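Local structure of EAL domain protein (Vibrio cholerae serotype O1, 6IJ2) at residues A[25-30]-A[80-85]. The protein acts as a phosphodiesterase that degrades the cyclic dinucleotides c-di-GMP and cGAMP. The protein carries 1 engineered substitution. Sequence-based numbering, arbitrary orientation.
Sequences DFTMAF and IALAAK
Met28 and Leu82 mark the nearest backbone approach, CA to CA 7.6 Å, where strand 27-30 passes the C-terminal end of helix 68-85. The axes of 27-30 and 80-85 come within 9.1 Å and cross at -55°; no hydrogen bond joins the two segments, and the contact is made chiefly by apolar side chains. From the helix, Leu82 CB meets the edge of the Phe30 ring near the ring plane, 3.7 Å from Phe30 CZ, while Leu82 CD1 reaches on to the strand, 3.8 Å from Met28 CB. Phe30 CG lies anti to its carbonyl carbon (chi1 -63°), which aims the ring at the helix; there Phe30 CE1 also comes 4.4 Å from Ala83 CB. In the TIM-barrel-like fold of EAL domains, this is a helix of the outer layer lying against the first strand, 27-35, which pairs with strands 41-49 and 233-244. Leu92 of strand 91-96 touches both Phe30 and Ala83, extending the apolar patch. Met28 starts toward the helix, but its chain bends at chi2 (-70°) and its end turns away; the same side chain packs on a guanine base of the bound dinucleotide pGpG. At the other end of the contact, Leu82 CD1 sits 3.4 Å from Thr27 OG1, the two side chains crossing at about a right angle, and that buried hydroxyl is hydrogen-bonded to Glu245 OE2.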
loop_
_atom_site.group_PDB
_atom_site.type_symbol
_atom_site.label_atom_id
_atom_site.label_comp_id
_atom_site.label_asym_id
_atom_site.label_seq_id
_atom_site.Cartn_x
_atom_site.Cartn_y
_atom_site.Cartn_z
ATOM N N ASP A 25 4.734 -18.236 -28.140
ATOM C CA ASP A 25 5.969 -18.646 -27.477
ATOM C C ASP A 25 6.685 -17.371 -26.994
ATOM O O ASP A 25 6.352 -16.290 -27.401
ATOM C CB ASP A 25 6.869 -19.480 -28.378
ATOM C CG ASP A 25 7.749 -20.440 -27.592
ATOM O OD1 ASP A 25 7.552 -20.604 -26.392
ATOM O OD2 ASP A 25 8.637 -21.053 -28.173
ATOM N N PHE A 26 7.707 -17.528 -26.167
ATOM C CA PHE A 26 8.424 -16.416 -25.552
ATOM C C PHE A 26 9.670 -16.989 -24.893
ATOM O O PHE A 26 9.871 -18.205 -24.861
ATOM C CB PHE A 26 7.553 -15.679 -24.528
ATOM C CG PHE A 26 7.054 -16.566 -23.428
ATOM C CD1 PHE A 26 5.925 -17.349 -23.611
ATOM C CD2 PHE A 26 7.722 -16.631 -22.220
ATOM C CE1 PHE A 26 5.478 -18.184 -22.608
ATOM C CE2 PHE A 26 7.270 -17.457 -21.210
ATOM C CZ PHE A 26 6.151 -18.239 -21.407
ATOM N N THR A 27 10.505 -16.103 -24.367
ATOM C CA THR A 27 11.705 -16.539 -23.661
ATOM C C THR A 27 11.950 -15.551 -22.526
ATOM O O THR A 27 11.047 -14.804 -22.142
ATOM C CB THR A 27 12.887 -16.686 -24.641
ATOM O OG1 THR A 27 14.008 -17.274 -23.971
ATOM C CG2 THR A 27 13.294 -15.344 -25.222
ATOM N N MET A 28 13.170 -15.543 -21.993
ATOM C CA MET A 28 13.489 -14.766 -20.807
ATOM C C MET A 28 14.680 -13.853 -21.043
ATOM O O MET A 28 15.610 -14.184 -21.782
ATOM C CB MET A 28 13.796 -15.661 -19.604
ATOM C CG MET A 28 12.620 -16.441 -19.078
ATOM S SD MET A 28 11.396 -15.383 -18.263
ATOM C CE MET A 28 9.978 -16.452 -18.474
ATOM N N ALA A 29 14.623 -12.692 -20.399
ATOM C CA ALA A 29 15.774 -11.852 -20.127
ATOM C C ALA A 29 16.103 -11.966 -18.644
ATOM O O ALA A 29 15.299 -12.457 -17.847
ATOM C CB ALA A 29 15.508 -10.390 -20.509
ATOM N N PHE A 30 17.304 -11.533 -18.280
ATOM C CA PHE A 30 17.774 -11.633 -16.905
ATOM C C PHE A 30 18.408 -10.313 -16.498
ATOM O O PHE A 30 19.168 -9.715 -17.265
ATOM C CB PHE A 30 18.796 -12.800 -16.734
ATOM C CG PHE A 30 18.209 -14.147 -17.016
ATOM C CD1 PHE A 30 17.539 -14.847 -16.022
ATOM C CD2 PHE A 30 18.278 -14.693 -18.289
ATOM C CE1 PHE A 30 16.973 -16.095 -16.291
ATOM C CE2 PHE A 30 17.715 -15.930 -18.566
ATOM C CZ PHE A 30 17.061 -16.633 -17.565
ATOM N N ILE A 80 14.222 -21.422 -15.441
ATOM C CA ILE A 80 15.147 -22.385 -14.849
ATOM C C ILE A 80 16.038 -23.003 -15.920
ATOM O O ILE A 80 17.252 -23.158 -15.726
ATOM C CB ILE A 80 14.358 -23.451 -14.062
ATOM C CG1 ILE A 80 13.662 -22.815 -12.853
ATOM C CG2 ILE A 80 15.262 -24.624 -13.649
ATOM C CD1 ILE A 80 12.657 -23.724 -12.183
ATOM N N ALA A 81 15.463 -23.344 -17.077
ATOM C CA ALA A 81 16.246 -23.986 -18.134
ATOM C C ALA A 81 17.309 -23.048 -18.691
ATOM O O ALA A 81 18.452 -23.465 -18.923
ATOM C CB ALA A 81 15.325 -24.470 -19.252
ATOM N N LEU A 82 16.953 -21.779 -18.913
ATOM C CA LEU A 82 17.923 -20.825 -19.441
ATOM C C LEU A 82 18.999 -20.518 -18.417
ATOM O O LEU A 82 20.181 -20.431 -18.761
ATOM C CB LEU A 82 17.231 -19.528 -19.857
ATOM C CG LEU A 82 16.999 -19.256 -21.339
ATOM C CD1 LEU A 82 16.190 -17.962 -21.515
ATOM C CD2 LEU A 82 18.307 -19.186 -22.112
ATOM N N ALA A 83 18.599 -20.301 -17.163
ATOM C CA ALA A 83 19.581 -20.006 -16.125
ATOM C C ALA A 83 20.590 -21.135 -15.999
ATOM O O ALA A 83 21.796 -20.894 -15.855
ATOM C CB ALA A 83 18.875 -19.757 -14.793
ATOM N N ALA A 84 20.115 -22.380 -16.072
ATOM C CA ALA A 84 21.021 -23.519 -16.087
ATOM C C ALA A 84 21.907 -23.483 -17.324
ATOM O O ALA A 84 23.135 -23.600 -17.227
ATOM C CB ALA A 84 20.220 -24.820 -16.028
ATOM N N LYS A 85 21.291 -23.314 -18.499
ATOM C CA LYS A 85 22.042 -23.303 -19.752
ATOM C C LYS A 85 23.122 -22.226 -19.745
ATOM O O LYS A 85 24.226 -22.436 -20.275
ATOM C CB LYS A 85 21.080 -23.105 -20.923
ATOM C CG LYS A 85 21.738 -22.715 -22.235
ATOM C CD LYS A 85 20.697 -22.312 -23.270
ATOM C CE LYS A 85 21.352 -21.747 -24.523
ATOM N NZ LYS A 85 22.132 -20.508 -24.239
#